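Local coordinates for TetR transcriptional regulator (Chloroflexus aurantiacus, PDB 3QBM), which probably binds DNA through an N-terminal helix-turn-helix domain and regulates transcription, as TetR-family proteins do, paired here through its C-terminal helices, at the interface of chains A and B. Sequence-based numbering; all coordinates share one arbitrary frame. Chains: chain A/B, TetR transcriptional regulator.

Contact 1: the interface of chains A and B. Residues chain A 171, 175, 179-180, 183; chain B 128-129, 132, 159.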
# COMPACT_ATOMS: atom_id res chain seq x y z
N LEU A 171 -5.21 0.00 -4.87
CA LEU A 171 -6.20 0.77 -5.66
C LEU A 171 -7.37 -0.05 -6.14
O LEU A 171 -8.50 0.41 -6.11
CB LEU A 171 -5.59 1.36 -6.91
CG LEU A 171 -4.83 2.65 -6.75
CD1 LEU A 171 -4.33 2.99 -8.14
CD2 LEU A 171 -5.69 3.79 -6.13
N LEU A 175 -11.08 0.99 -5.05
CA LEU A 175 -11.97 1.39 -6.13
C LEU A 175 -12.98 0.30 -6.54
O LEU A 175 -13.92 0.59 -7.27
CB LEU A 175 -11.17 1.86 -7.36
CG LEU A 175 -10.20 3.04 -7.16
CD1 LEU A 175 -9.49 3.41 -8.49
CD2 LEU A 175 -10.85 4.25 -6.51
N THR A 179 -9.48 -2.73 -12.76
CA THR A 179 -8.84 -1.87 -13.75
C THR A 179 -7.42 -1.40 -13.36
O THR A 179 -6.51 -1.46 -14.19
CB THR A 179 -9.78 -0.69 -14.11
OG1 THR A 179 -10.95 -1.22 -14.75
CG2 THR A 179 -9.11 0.31 -15.03
N PRO A 180 -7.21 -0.98 -12.11
CA PRO A 180 -5.84 -0.57 -11.76
C PRO A 180 -4.78 -1.69 -11.89
O PRO A 180 -3.63 -1.43 -12.25
CB PRO A 180 -5.96 -0.13 -10.27
CG PRO A 180 -7.39 0.27 -10.12
CD PRO A 180 -8.16 -0.69 -11.01
N HIS A 183 -4.20 -2.22 -15.72
CA HIS A 183 -3.36 -1.15 -16.25
C HIS A 183 -1.90 -1.28 -15.84
O HIS A 183 -1.04 -1.17 -16.67
CB HIS A 183 -3.79 0.23 -15.78
CG HIS A 183 -5.08 0.71 -16.35
ND1 HIS A 183 -5.53 0.34 -17.60
CD2 HIS A 183 -5.98 1.61 -15.88
CE1 HIS A 183 -6.68 0.96 -17.86
NE2 HIS A 183 -6.97 1.73 -16.83
N ILE B 128 -8.85 9.91 -3.74
CA ILE B 128 -8.30 9.29 -4.94
C ILE B 128 -8.93 9.90 -6.19
O ILE B 128 -8.25 10.22 -7.17
CB ILE B 128 -8.46 7.80 -4.88
CG1 ILE B 128 -7.55 7.25 -3.77
CG2 ILE B 128 -8.03 7.14 -6.21
CD1 ILE B 128 -7.70 5.78 -3.57
N ASP B 129 -10.24 10.07 -6.15
CA ASP B 129 -10.97 10.71 -7.26
C ASP B 129 -10.59 12.21 -7.51
O ASP B 129 -10.56 12.65 -8.68
CB ASP B 129 -12.48 10.47 -7.08
CG ASP B 129 -12.90 9.00 -7.37
OD1 ASP B 129 -12.12 8.22 -7.98
OD2 ASP B 129 -14.04 8.63 -6.99
N ARG B 132 -7.45 11.78 -9.47
CA ARG B 132 -7.75 11.42 -10.85
C ARG B 132 -8.27 12.61 -11.64
O ARG B 132 -7.97 12.75 -12.81
CB ARG B 132 -8.73 10.29 -10.93
CG ARG B 132 -8.14 8.98 -10.36
CD ARG B 132 -9.24 8.02 -10.02
NE ARG B 132 -9.79 7.34 -11.16
CZ ARG B 132 -10.83 6.52 -11.11
NH1 ARG B 132 -11.50 6.30 -9.95
NH2 ARG B 132 -11.22 5.91 -12.19
N LEU B 159 -4.32 6.43 -12.83
CA LEU B 159 -4.34 5.19 -12.02
C LEU B 159 -2.93 4.60 -11.93
O LEU B 159 -2.53 4.12 -10.85
CB LEU B 159 -5.32 4.17 -12.59
CG LEU B 159 -6.82 4.49 -12.45
CD1 LEU B 159 -7.68 3.46 -13.15
CD2 LEU B 159 -7.21 4.56 -11.00
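B:Leu159 pushes its forked end into chain A between the end of helix 154-175 and the start of helix 179-196. Its two methyls divide the work. CD2 of B:Leu159 lies 3.6 Å from CD1 of A:Leu175, the two leucine side chains crossing obliquely, while the other methyl turns to the second helix. There CD1 of B:Leu159 lies at the edge of the A:His183 imidazole, in its plane, 3.7 Å from ring carbon CD2. The same CD1 of B:Leu159 meets the methyl CG2 of A:Thr179 at 3.9 Å. A branched leucine suits this place because one residue can touch two helices at once. A:Pro180 adds a more distant ring wall, its CG 4.4 Å from CD2 of B:Leu159.

A:Leu171, one turn before A:Leu175, reaches across with both branches: CD1 comes 3.5 Å from the backbone O of B:Leu159, and CD2 packs on the CD1 tip of B:Ile128. In A:Leu175 CG stands opposite the carbonyl carbon (chi1 -58°), a placement that lets the fork present CD1 to B:Leu159 and CD2 to CG2 of B:Ile128. The beta-branched isoleucine thus serves both leucines, CD1 facing one and CG2 lying near each.

Beside these apolar contacts, B:Arg132 slides past A:Leu175 in the opposite direction, its NH1 3.8 Å from CD1 of A:Leu175. One face of the guanidinium is covered, toward its rim, by CD2 of B:Leu159 from its own chain. In the second shell, B:Asp129 lies one turn earlier on helix 118-144, and a bend at chi3 (79°) turns the arginine toward it. NH1 of B:Arg132 and OD1 of B:Asp129 are 2.8 Å apart, a hydrogen bond that is also a salt bridge, nearly along the carboxylate C-O axis but 30° out of the guanidinium plane. This pairing probably steadies the arginine while its flat surface borders the leucines. Together with its two-fold twin, the patch probably joins the two subunits in the dimer, as expected for the family.

Contact 2: the interface of chains A and B. Residues chain A 107, 110-111, 166; chain B 107, 111, 170, 174.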
# COMPACT_ATOMS: atom_id res chain seq x y z
N LEU A 107 1.42 -6.37 1.77
CA LEU A 107 0.94 -4.99 1.74
C LEU A 107 0.18 -4.65 3.03
O LEU A 107 0.45 -3.62 3.67
CB LEU A 107 0.03 -4.76 0.52
CG LEU A 107 -0.75 -3.45 0.36
CD1 LEU A 107 0.20 -2.25 0.27
CD2 LEU A 107 -1.74 -3.49 -0.85
N ALA A 110 2.47 -4.53 6.00
CA ALA A 110 3.39 -3.42 5.88
C ALA A 110 2.80 -2.16 6.47
O ALA A 110 3.47 -1.49 7.23
CB ALA A 110 3.77 -3.13 4.41
N ILE A 111 1.58 -1.80 6.06
CA ILE A 111 0.96 -0.57 6.52
C ILE A 111 0.78 -0.56 8.05
O ILE A 111 1.01 0.46 8.70
CB ILE A 111 -0.37 -0.27 5.78
CG1 ILE A 111 -0.10 0.48 4.48
CG2 ILE A 111 -1.31 0.60 6.63
CD1 ILE A 111 0.94 -0.08 3.63
N GLU A 166 1.91 -3.65 -6.01
CA GLU A 166 1.31 -3.55 -4.70
C GLU A 166 0.41 -2.32 -4.61
O GLU A 166 -0.67 -2.41 -4.02
CB GLU A 166 2.35 -3.51 -3.57
CG GLU A 166 3.02 -4.83 -3.31
CD GLU A 166 2.14 -5.84 -2.59
OE1 GLU A 166 0.90 -5.84 -2.76
OE2 GLU A 166 2.71 -6.63 -1.84
N LEU B 107 -3.25 5.99 1.66
CA LEU B 107 -2.76 4.59 1.59
C LEU B 107 -3.07 3.88 2.91
O LEU B 107 -3.59 2.76 2.89
CB LEU B 107 -1.23 4.58 1.36
CG LEU B 107 -0.48 3.28 1.57
CD1 LEU B 107 -1.03 2.18 0.64
CD2 LEU B 107 1.02 3.53 1.35
N ILE B 111 -5.96 0.56 3.35
CA ILE B 111 -5.70 -0.81 3.79
C ILE B 111 -6.63 -1.23 4.90
O ILE B 111 -7.17 -2.34 4.88
CB ILE B 111 -4.21 -1.02 4.20
CG1 ILE B 111 -3.34 -1.41 3.01
CG2 ILE B 111 -4.05 -2.23 5.15
CD1 ILE B 111 -3.49 -0.61 1.78
N MSE B 170 4.68 2.76 0.39
CA MSE B 170 4.67 1.55 1.21
C MSE B 170 6.08 0.96 1.35
O MSE B 170 6.55 0.67 2.48
CB MSE B 170 3.74 0.49 0.62
CG MSE B 170 3.66 -0.81 1.42
SE MSE B 170 4.95 -2.08 1.11
CE MSE B 170 4.54 -2.50 -0.77
N ILE B 174 8.89 0.47 4.77
CA ILE B 174 9.29 -0.87 5.18
C ILE B 174 10.76 -1.09 5.08
O ILE B 174 11.37 -1.68 5.99
CB ILE B 174 8.59 -1.97 4.40
CG1 ILE B 174 7.19 -2.09 4.91
CG2 ILE B 174 9.30 -3.34 4.66
CD1 ILE B 174 7.08 -2.63 6.36
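The selenomethionine B:Met170, standing in for methionine, runs from helix 154-175 of chain B into the groove between A:Ile111 and A:Glu166. Its CB lies 4.2 Å from CD1 of A:Ile111. The next atom is placed opposite the backbone N (chi1 -179°), which extends the chain toward chain A. CG of B:Met170 lies 3.6 Å from CD1 of A:Ile111, the two side chains meeting at about a right angle, and also faces CD1 of A:Leu107 and CB of A:Ala110. Bends at chi2 and chi3 then carry SE of B:Met170 alongside A:Ala110, 3.7 Å from its CB. The terminal CE of B:Met170 turns to the aliphatic stem of A:Glu166, 3.7 Å from CB. The unbranched chain of the natural methionine suits this route, since it can follow a curved surface and offer a different atom to each neighbour.

A:Ala110 suits its place by being small: its methyl probably allows B:Met170 to come close to helix 105-113, and it also meets B:Ile174, whose CG1 is 3.6 Å from CB of A:Ala110. The stem of A:Glu166 serves as an apolar surface, while a bend at chi2 (-74°) turns its carboxylate away from the CE methyl.

Near the two-fold axis, the 105-113 helices bring like residues together. A:Ile111 points its CG1 between CG1 of B:Ile111 and CG of B:Leu107; beta-branched isoleucine gives each partner a broad hydrocarbon flank. A:Ile111 also belongs to a magnesium ion site in the crystal, presumably through its backbone O, since its side chain has no ligating atom. The CG2 methyl of A:Ile111 lies 4.1 Å from CB of B:Ile111.

The C-alpha centres of contact 1 and contact 2 lie about 16 Å apart along one interface. Helix 154-175 runs through both and is used by each chain: in contact 1 it supplies A:Leu171 and A:Leu175 facing B:Leu159, and in contact 2 A:Glu166, B:Met170 and B:Ile174, the last two from the partner chain. Contact 1 adds helices 118-144 and 179-196, whereas contact 2 adds helix 105-113 close to the two-fold axis. Two-fold symmetry repeats each contact with the chains exchanged. A central patch flanked by outer ones would set how the subunits lean together, and so probably the spacing of their DNA-binding domains.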